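Local coordinates for protein cadherin-23 (Mus musculus, PDB 5UZ8) that probably serves as a calcium-dependent adhesion protein of the cadherin family, with a likely part in hearing and mechanotransduction, at residues Leu82-Arg87 with Ile100-Glu105; Leu190-Pro195 with Arg202-Val207. One frame throughout, in Å; residues are numbered along the deposited sequence.

In the fold
Both contacts join the last two strands of a cadherin repeat, the antiparallel hairpin at the middle of a four-stranded sheet, but in two successive repeats. Contact 1 takes the body of hairpin 81-89/97-107. Contact 2 takes the turn end of hairpin 184-193/204-214. Their centres lie about 37 Å apart and they do not touch. Contact 1 is mostly buried: one side of its strands is apolar and packs into the core of its own repeat. Contact 2 is partly buried and mainly polar. Its strand pairing gives way to a loop, where an arginine is sandwiched and an aspartate reaches a calcium ion.

Contact 1 of 2, residues Leu82-Arg87 with Ile100-Glu105; sequences LNFTVR and IPVYLE
The F84 ring lies against V102 on the buried side of an antiparallel hairpin, formed by the last two strands of a cadherin repeat. V102 CB sits over one ring face, 3.8 Å from the centroid, as a CH-pi contact. F84 CG stands between the backbone N and the carbonyl carbon (chi1 55°). The side chain runs beside that of V102, pointing the same way. L104 CD1 meets the ring edge in its plane, 3.8 Å from F84 CE1. V86 CG2 extends the patch, touching V102 CG2 at 3.7 Å. Strand 28-35 packs on this side through V32, I30 and L29, and L49 and L52 touch F84. An alanine in place of F84 would probably leave a gap beside V102 CB and L104 CD1 and weaken the packing of this core. Six backbone bonds join the strands, two at each of the pairs L82-L104, F84-V102 and V86-I100. The shortest runs from V102 N to F84 O at 2.7 Å. N83, T85, P101 and Y103 line the other side of the sheet. There Y103 also meets Y14 edge-to-face. At the polar margin T85 makes a CA-H...O contact, its CA 3.3 Å from I100 O.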
ATOM      1  N   LEU A  82      -7.068 -12.371 -34.533  1.00 17.36           N
ATOM      2  CA  LEU A  82      -8.309 -12.858 -35.139  1.00 17.83           C
ATOM      3  C   LEU A  82      -7.958 -13.292 -36.558  1.00 18.63           C
ATOM      4  O   LEU A  82      -7.726 -12.441 -37.421  1.00 18.05           O
ATOM      5  CB  LEU A  82      -9.377 -11.778 -35.181  1.00 18.07           C
ATOM      6  CG  LEU A  82      -9.876 -11.309 -33.819  1.00 18.15           C
ATOM      7  CD1 LEU A  82     -10.804 -10.111 -33.947  1.00 18.13           C
ATOM      8  CD2 LEU A  82     -10.511 -12.464 -33.070  1.00 19.45           C
ATOM      9  N   ASN A  83      -7.919 -14.603 -36.785  1.00 19.06           N
ATOM     10  CA  ASN A  83      -7.588 -15.142 -38.100  1.00 19.35           C
ATOM     11  C   ASN A  83      -8.831 -15.751 -38.749  1.00 18.83           C
ATOM     12  O   ASN A  83      -9.712 -16.312 -38.073  1.00 18.86           O
ATOM     13  CB  ASN A  83      -6.450 -16.167 -37.981  1.00 21.01           C
ATOM     14  CG  ASN A  83      -5.226 -15.590 -37.292  1.00 21.61           C
ATOM     15  OD1 ASN A  83      -4.966 -14.382 -37.369  1.00 23.15           O
ATOM     16  ND2 ASN A  83      -4.503 -16.421 -36.566  1.00 23.42           N
ATOM     17  N   PHE A  84      -8.899 -15.640 -40.076  1.00 17.76           N
ATOM     18  CA  PHE A  84      -9.976 -16.215 -40.836  1.00 17.63           C
ATOM     19  C   PHE A  84      -9.593 -16.248 -42.310  1.00 17.78           C
ATOM     20  O   PHE A  84      -8.527 -15.769 -42.705  1.00 17.41           O
ATOM     21  CB  PHE A  84     -11.305 -15.465 -40.613  1.00 17.06           C
ATOM     22  CG  PHE A  84     -11.238 -14.010 -40.894  1.00 16.34           C
ATOM     23  CD1 PHE A  84     -10.733 -13.124 -39.933  1.00 15.59           C
ATOM     24  CD2 PHE A  84     -11.662 -13.498 -42.114  1.00 16.52           C
ATOM     25  CE1 PHE A  84     -10.698 -11.771 -40.177  1.00 15.24           C
ATOM     26  CE2 PHE A  84     -11.608 -12.129 -42.366  1.00 16.08           C
ATOM     27  CZ  PHE A  84     -11.127 -11.268 -41.393  1.00 15.17           C
ATOM     28  N   THR A  85     -10.474 -16.836 -43.088  1.00 18.08           N
ATOM     29  CA  THR A  85     -10.313 -16.963 -44.515  1.00 18.60           C
ATOM     30  C   THR A  85     -11.435 -16.205 -45.186  1.00 18.52           C
ATOM     31  O   THR A  85     -12.595 -16.322 -44.772  1.00 18.26           O
ATOM     32  CB  THR A  85     -10.409 -18.432 -44.885  1.00 20.10           C
ATOM     33  OG1 THR A  85      -9.287 -19.118 -44.345  1.00 20.42           O
ATOM     34  CG2 THR A  85     -10.436 -18.640 -46.364  1.00 20.99           C
ATOM     35  N   VAL A  86     -11.104 -15.463 -46.241  1.00 18.28           N
ATOM     36  CA  VAL A  86     -12.105 -14.857 -47.102  1.00 18.44           C
ATOM     37  C   VAL A  86     -12.195 -15.682 -48.374  1.00 19.87           C
ATOM     38  O   VAL A  86     -11.165 -16.005 -48.969  1.00 19.93           O
ATOM     39  CB  VAL A  86     -11.735 -13.417 -47.486  1.00 18.01           C
ATOM     40  CG1 VAL A  86     -12.809 -12.849 -48.397  1.00 18.97           C
ATOM     41  CG2 VAL A  86     -11.592 -12.521 -46.261  1.00 17.10           C
ATOM     42  N   ARG A  87     -13.412 -16.076 -48.747  1.00 21.07           N
ATOM     43  CA  ARG A  87     -13.683 -16.763 -50.010  1.00 22.83           C
ATOM     44  C   ARG A  87     -14.395 -15.794 -50.923  1.00 23.30           C
ATOM     45  O   ARG A  87     -15.405 -15.230 -50.527  1.00 23.46           O
ATOM     46  CB  ARG A  87     -14.564 -17.994 -49.784  1.00 24.41           C
ATOM     47  CG  ARG A  87     -14.863 -18.824 -51.016  1.00 26.58           C
ATOM     48  CD  ARG A  87     -15.725 -20.036 -50.680  1.00 28.58           C
ATOM     49  NE  ARG A  87     -16.160 -20.775 -51.871  1.00 31.08           N
ATOM     50  CZ  ARG A  87     -15.443 -21.708 -52.508  1.00 32.72           C
ATOM     51  NH1 ARG A  87     -14.214 -22.040 -52.102  1.00 32.57           N
ATOM     52  NH2 ARG A  87     -15.947 -22.312 -53.586  1.00 34.75           N
ATOM     53  N   ILE A 100      -8.294 -16.750 -49.346  1.00 20.17           N
ATOM     54  CA  ILE A 100      -7.077 -16.156 -48.850  1.00 19.60           C
ATOM     55  C   ILE A 100      -7.157 -15.980 -47.334  1.00 18.65           C
ATOM     56  O   ILE A 100      -8.240 -15.718 -46.807  1.00 17.90           O
ATOM     57  CB  ILE A 100      -6.824 -14.814 -49.554  1.00 18.97           C
ATOM     58  CG1 ILE A 100      -5.426 -14.283 -49.233  1.00 18.95           C
ATOM     59  CG2 ILE A 100      -7.901 -13.787 -49.241  1.00 18.14           C
ATOM     60  CD1 ILE A 100      -5.005 -13.137 -50.119  1.00 19.39           C
ATOM     61  N   PRO A 101      -6.020 -16.091 -46.636  1.00 19.14           N
ATOM     62  CA  PRO A 101      -6.051 -15.842 -45.201  1.00 18.17           C
ATOM     63  C   PRO A 101      -6.012 -14.380 -44.840  1.00 17.03           C
ATOM     64  O   PRO A 101      -5.387 -13.548 -45.552  1.00 16.76           O
ATOM     65  CB  PRO A 101      -4.793 -16.552 -44.666  1.00 19.15           C
ATOM     66  CG  PRO A 101      -4.132 -17.189 -45.818  1.00 20.53           C
ATOM     67  CD  PRO A 101      -4.735 -16.674 -47.069  1.00 20.66           C
ATOM     68  N   VAL A 102      -6.643 -14.087 -43.710  1.00 15.93           N
ATOM     69  CA  VAL A 102      -6.565 -12.781 -43.075  1.00 15.56           C
ATOM     70  C   VAL A 102      -6.061 -12.955 -41.652  1.00 15.56           C
ATOM     71  O   VAL A 102      -6.492 -13.870 -40.934  1.00 15.19           O
ATOM     72  CB  VAL A 102      -7.919 -12.024 -43.091  1.00 15.27           C
ATOM     73  CG1 VAL A 102      -7.783 -10.659 -42.418  1.00 14.98           C
ATOM     74  CG2 VAL A 102      -8.409 -11.824 -44.526  1.00 16.11           C
ATOM     75  N   TYR A 103      -5.149 -12.068 -41.260  1.00 15.73           N
ATOM     76  CA  TYR A 103      -4.573 -12.087 -39.909  1.00 16.16           C
ATOM     77  C   TYR A 103      -4.762 -10.686 -39.292  1.00 15.81           C
ATOM     78  O   TYR A 103      -4.059  -9.742 -39.671  1.00 15.44           O
ATOM     79  CB  TYR A 103      -3.090 -12.459 -39.939  1.00 17.19           C
ATOM     80  CG  TYR A 103      -2.750 -13.767 -40.645  1.00 18.25           C
ATOM     81  CD1 TYR A 103      -2.999 -14.997 -40.051  1.00 19.59           C
ATOM     82  CD2 TYR A 103      -2.151 -13.769 -41.898  1.00 19.11           C
ATOM     83  CE1 TYR A 103      -2.681 -16.195 -40.685  1.00 20.75           C
ATOM     84  CE2 TYR A 103      -1.855 -14.953 -42.552  1.00 20.07           C
ATOM     85  CZ  TYR A 103      -2.112 -16.157 -41.948  1.00 20.99           C
ATOM     86  OH  TYR A 103      -1.757 -17.317 -42.595  1.00 22.96           O
ATOM     87  N   LEU A 104      -5.699 -10.563 -38.350  1.00 15.32           N
ATOM     88  CA  LEU A 104      -5.896  -9.301 -37.663  1.00 15.34           C
ATOM     89  C   LEU A 104      -5.124  -9.301 -36.354  1.00 15.59           C
ATOM     90  O   LEU A 104      -5.343 -10.156 -35.481  1.00 15.28           O
ATOM     91  CB  LEU A 104      -7.385  -9.003 -37.418  1.00 15.54           C
ATOM     92  CG  LEU A 104      -8.279  -8.979 -38.638  1.00 16.06           C
ATOM     93  CD1 LEU A 104      -9.726  -8.740 -38.188  1.00 16.40           C
ATOM     94  CD2 LEU A 104      -7.824  -7.949 -39.649  1.00 16.48           C
ATOM     95  N   GLU A 105      -4.217  -8.344 -36.236  1.00 15.54           N
ATOM     96  CA  GLU A 105      -3.286  -8.239 -35.116  1.00 16.52           C
ATOM     97  C   GLU A 105      -3.938  -7.369 -34.049  1.00 15.19           C
ATOM     98  O   GLU A 105      -4.132  -6.176 -34.249  1.00 14.42           O
ATOM     99  CB  GLU A 105      -1.990  -7.597 -35.603  1.00 18.32           C
ATOM    100  CG  GLU A 105      -0.881  -7.411 -34.567  1.00 20.17           C
ATOM    101  CD  GLU A 105       0.416  -6.928 -35.206  1.00 22.68           C
ATOM    102  OE1 GLU A 105       0.422  -6.541 -36.389  1.00 24.23           O
ATOM    103  OE2 GLU A 105       1.444  -6.954 -34.539  1.00 25.69           O
TER

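Contact 2 of 2, residues Leu190-Pro195 with Arg202-Val207; sequences LAKDNP and RRENSV. With CA (calcium ion), chain I.
D193 and R203 meet beside a calcium ion, where the last hairpin of a cadherin repeat opens into its turn. D193 OD2 binds the ion at 2.3 Å. The other carboxylate oxygen, OD1, accepts the backbone N-H of R203 at 2.8 Å, from above the carboxylate plane. D193 CG sits between the backbone N and the carbonyl carbon (chi1 71°), and the carboxylate lies beside R203. N110, N112, D142, D144 and F148 complete the metal site. R203 NE bonds to N110 O and NH2 to N113 OD1; N110 binds the ion through OD1, so R203 probably helps position it.

R202 forms the next shell. Its guanidinium is sandwiched: K192 CD lies over the centre of one face, 3.3 Å from R202 CZ, and P195 CA lies over the opposite face toward the rim. The K192 and R202 side chains cross at about a right angle. R202 NE gives a nearly straight bond of 2.7 Å to D193 O, in the guanidinium plane. NH2 adds a weak bond to the same oxygen, and makes a salt bridge with E152.

Further along, the strands pair in antiparallel register. D193 N bonds to R203 O at 2.9 Å. A191 and N205 form a hydrogen-bonded pair, and the bond from A191 N to N205 O is almost straight (177°). On the side of K192 and E204, L190 CD1 touches E204 OE1 at 3.7 Å.

D193 is thus held at N by R203 O, at O by R202, and at its carboxylate by the ion and R203 N. The ion probably draws charge from OD2, while the R203 N-H is likely to help fix the rotation of the carboxylate. This is consistent with calcium binding being coupled to the backbone pairing here.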
ATOM      1  N   LEU A 190       0.386   3.986  -3.458  1.00 15.59           N
ATOM      2  CA  LEU A 190      -0.225   4.120  -4.783  1.00 15.97           C
ATOM      3  C   LEU A 190       0.541   3.244  -5.773  1.00 14.98           C
ATOM      4  O   LEU A 190       1.765   3.195  -5.697  1.00 13.59           O
ATOM      5  CB  LEU A 190      -0.121   5.556  -5.220  1.00 18.48           C
ATOM      6  CG  LEU A 190      -0.934   6.007  -6.407  1.00 21.02           C
ATOM      7  CD1 LEU A 190      -2.426   5.993  -6.081  1.00 22.12           C
ATOM      8  CD2 LEU A 190      -0.514   7.438  -6.738  1.00 23.17           C
ATOM      9  N   ALA A 191      -0.187   2.559  -6.656  1.00 13.79           N
ATOM     10  CA  ALA A 191       0.407   1.835  -7.779  1.00 13.55           C
ATOM     11  C   ALA A 191      -0.111   2.506  -9.051  1.00 14.45           C
ATOM     12  O   ALA A 191      -1.329   2.648  -9.209  1.00 14.85           O
ATOM     13  CB  ALA A 191      -0.006   0.381  -7.744  1.00 12.97           C
ATOM     14  N   LYS A 192       0.794   2.944  -9.924  1.00 14.22           N
ATOM     15  CA  LYS A 192       0.414   3.678 -11.133  1.00 15.06           C
ATOM     16  C   LYS A 192       1.125   3.028 -12.327  1.00 14.06           C
ATOM     17  O   LYS A 192       2.351   2.821 -12.308  1.00 13.52           O
ATOM     18  CB  LYS A 192       0.762   5.152 -10.974  1.00 17.19           C
ATOM     19  CG  LYS A 192       0.393   6.058 -12.133  1.00 19.65           C
ATOM     20  CD  LYS A 192       0.884   7.505 -11.893  1.00 22.03           C
ATOM     21  CE  LYS A 192       0.396   8.102 -10.595  1.00 23.48           C
ATOM     22  NZ  LYS A 192       0.630   9.582 -10.526  1.00 25.80           N
ATOM     23  N   ASP A 193       0.363   2.665 -13.342  1.00 13.43           N
ATOM     24  CA  ASP A 193       0.927   1.964 -14.477  1.00 13.13           C
ATOM     25  C   ASP A 193       1.472   2.936 -15.524  1.00 13.59           C
ATOM     26  O   ASP A 193       1.441   4.144 -15.317  1.00 14.20           O
ATOM     27  CB  ASP A 193      -0.093   0.946 -15.048  1.00 13.07           C
ATOM     28  CG  ASP A 193      -1.248   1.598 -15.764  1.00 13.62           C
ATOM     29  OD1 ASP A 193      -1.182   2.809 -16.107  1.00 14.09           O
ATOM     30  OD2 ASP A 193      -2.218   0.863 -16.029  1.00 13.70           O
ATOM     31  N   ASN A 194       1.967   2.396 -16.641  1.00 13.53           N
ATOM     32  CA  ASN A 194       2.304   3.140 -17.848  1.00 14.77           C
ATOM     33  C   ASN A 194       3.284   4.306 -17.606  1.00 15.74           C
ATOM     34  O   ASN A 194       2.994   5.467 -17.927  1.00 16.15           O
ATOM     35  CB  ASN A 194       1.001   3.611 -18.570  1.00 15.15           C
ATOM     36  CG  ASN A 194       1.238   4.106 -19.988  1.00 16.17           C
ATOM     37  OD1 ASN A 194       2.251   3.808 -20.630  1.00 15.92           O
ATOM     38  ND2 ASN A 194       0.258   4.879 -20.502  1.00 17.05           N
ATOM     39  N   PRO A 195       4.437   3.995 -16.973  1.00 16.20           N
ATOM     40  CA  PRO A 195       5.359   5.059 -16.598  1.00 17.26           C
ATOM     41  C   PRO A 195       5.851   5.878 -17.787  1.00 18.47           C
ATOM     42  O   PRO A 195       6.009   5.378 -18.901  1.00 18.27           O
ATOM     43  CB  PRO A 195       6.497   4.300 -15.862  1.00 16.99           C
ATOM     44  CG  PRO A 195       6.458   2.924 -16.473  1.00 16.34           C
ATOM     45  CD  PRO A 195       4.978   2.657 -16.670  1.00 15.36           C
ATOM     46  N   ARG A 202      -2.491   7.000 -17.756  1.00 23.62           N
ATOM     47  CA  ARG A 202      -1.987   6.199 -16.629  1.00 21.97           C
ATOM     48  C   ARG A 202      -3.135   5.863 -15.693  1.00 21.38           C
ATOM     49  O   ARG A 202      -3.918   6.752 -15.346  1.00 23.16           O
ATOM     50  CB  ARG A 202      -0.898   6.943 -15.865  1.00 21.84           C
ATOM     51  CG  ARG A 202       0.297   7.309 -16.734  1.00 22.45           C
ATOM     52  CD  ARG A 202       1.494   7.813 -15.942  1.00 22.76           C
ATOM     53  NE  ARG A 202       2.119   6.733 -15.209  1.00 21.18           N
ATOM     54  CZ  ARG A 202       3.086   6.867 -14.313  1.00 21.77           C
ATOM     55  NH1 ARG A 202       3.602   8.058 -14.015  1.00 24.17           N
ATOM     56  NH2 ARG A 202       3.534   5.804 -13.690  1.00 20.73           N
ATOM     57  N   ARG A 203      -3.215   4.604 -15.289  1.00 18.70           N
ATOM     58  CA  ARG A 203      -4.208   4.112 -14.365  1.00 18.56           C
ATOM     59  C   ARG A 203      -3.545   3.779 -13.038  1.00 17.58           C
ATOM     60  O   ARG A 203      -2.356   3.463 -12.972  1.00 15.37           O
ATOM     61  CB  ARG A 203      -4.885   2.854 -14.931  1.00 18.40           C
ATOM     62  CG  ARG A 203      -5.816   3.093 -16.078  1.00 19.78           C
ATOM     63  CD  ARG A 203      -6.341   1.798 -16.679  1.00 19.73           C
ATOM     64  NE  ARG A 203      -7.399   2.048 -17.666  1.00 21.24           N
ATOM     65  CZ  ARG A 203      -8.691   2.240 -17.394  1.00 22.79           C
ATOM     66  NH1 ARG A 203      -9.540   2.429 -18.384  1.00 24.90           N
ATOM     67  NH2 ARG A 203      -9.162   2.209 -16.154  1.00 23.21           N
ATOM     68  N   GLU A 204      -4.339   3.856 -11.978  1.00 18.33           N
ATOM     69  CA  GLU A 204      -3.833   3.671 -10.633  1.00 17.83           C
ATOM     70  C   GLU A 204      -4.854   3.035  -9.704  1.00 17.39           C
ATOM     71  O   GLU A 204      -6.084   3.076  -9.966  1.00 17.27           O
ATOM     72  CB  GLU A 204      -3.422   5.010 -10.051  1.00 19.93           C
ATOM     73  CG  GLU A 204      -4.569   5.980  -9.792  1.00 22.84           C
ATOM     74  CD  GLU A 204      -4.072   7.354  -9.389  1.00 26.74           C
ATOM     75  OE1 GLU A 204      -4.551   7.887  -8.377  1.00 27.96           O
ATOM     76  OE2 GLU A 204      -3.203   7.923 -10.094  1.00 29.71           O
ATOM     77  N   ASN A 205      -4.346   2.625  -8.555  1.00 15.82           N
ATOM     78  CA  ASN A 205      -5.160   2.296  -7.404  1.00 15.95           C
ATOM     79  C   ASN A 205      -4.313   2.541  -6.172  1.00 15.67           C
ATOM     80  O   ASN A 205      -3.058   2.512  -6.230  1.00 14.26           O
ATOM     81  CB  ASN A 205      -5.601   0.826  -7.417  1.00 15.82           C
ATOM     82  CG  ASN A 205      -6.955   0.609  -8.077  1.00 16.93           C
ATOM     83  OD1 ASN A 205      -7.933   1.267  -7.741  1.00 18.23           O
ATOM     84  ND2 ASN A 205      -7.022  -0.330  -9.018  1.00 16.65           N
ATOM     85  N   SER A 206      -4.989   2.767  -5.066  1.00 16.11           N
ATOM     86  CA  SER A 206      -4.289   2.942  -3.789  1.00 15.87           C
ATOM     87  C   SER A 206      -4.706   1.892  -2.787  1.00 15.78           C
ATOM     88  O   SER A 206      -5.790   1.314  -2.884  1.00 16.20           O
ATOM     89  CB  SER A 206      -4.609   4.322  -3.252  1.00 17.04           C
ATOM     90  OG  SER A 206      -6.002   4.464  -3.051  1.00 18.69           O
ATOM     91  N   VAL A 207      -3.901   1.748  -1.748  1.00 14.90           N
ATOM     92  CA  VAL A 207      -4.206   0.890  -0.625  1.00 15.15           C
ATOM     93  C   VAL A 207      -3.698   1.535   0.679  1.00 15.07           C
ATOM     94  O   VAL A 207      -2.760   2.362   0.631  1.00 14.70           O
ATOM     95  CB  VAL A 207      -3.600  -0.500  -0.832  1.00 15.00           C
ATOM     96  CG1 VAL A 207      -2.094  -0.470  -0.712  1.00 14.44           C
ATOM     97  CG2 VAL A 207      -4.162  -1.508   0.135  1.00 15.92           C
TER
HETATM   98 CA    CA I2608      -2.593  -1.172 -17.072  1.00 13.06          CA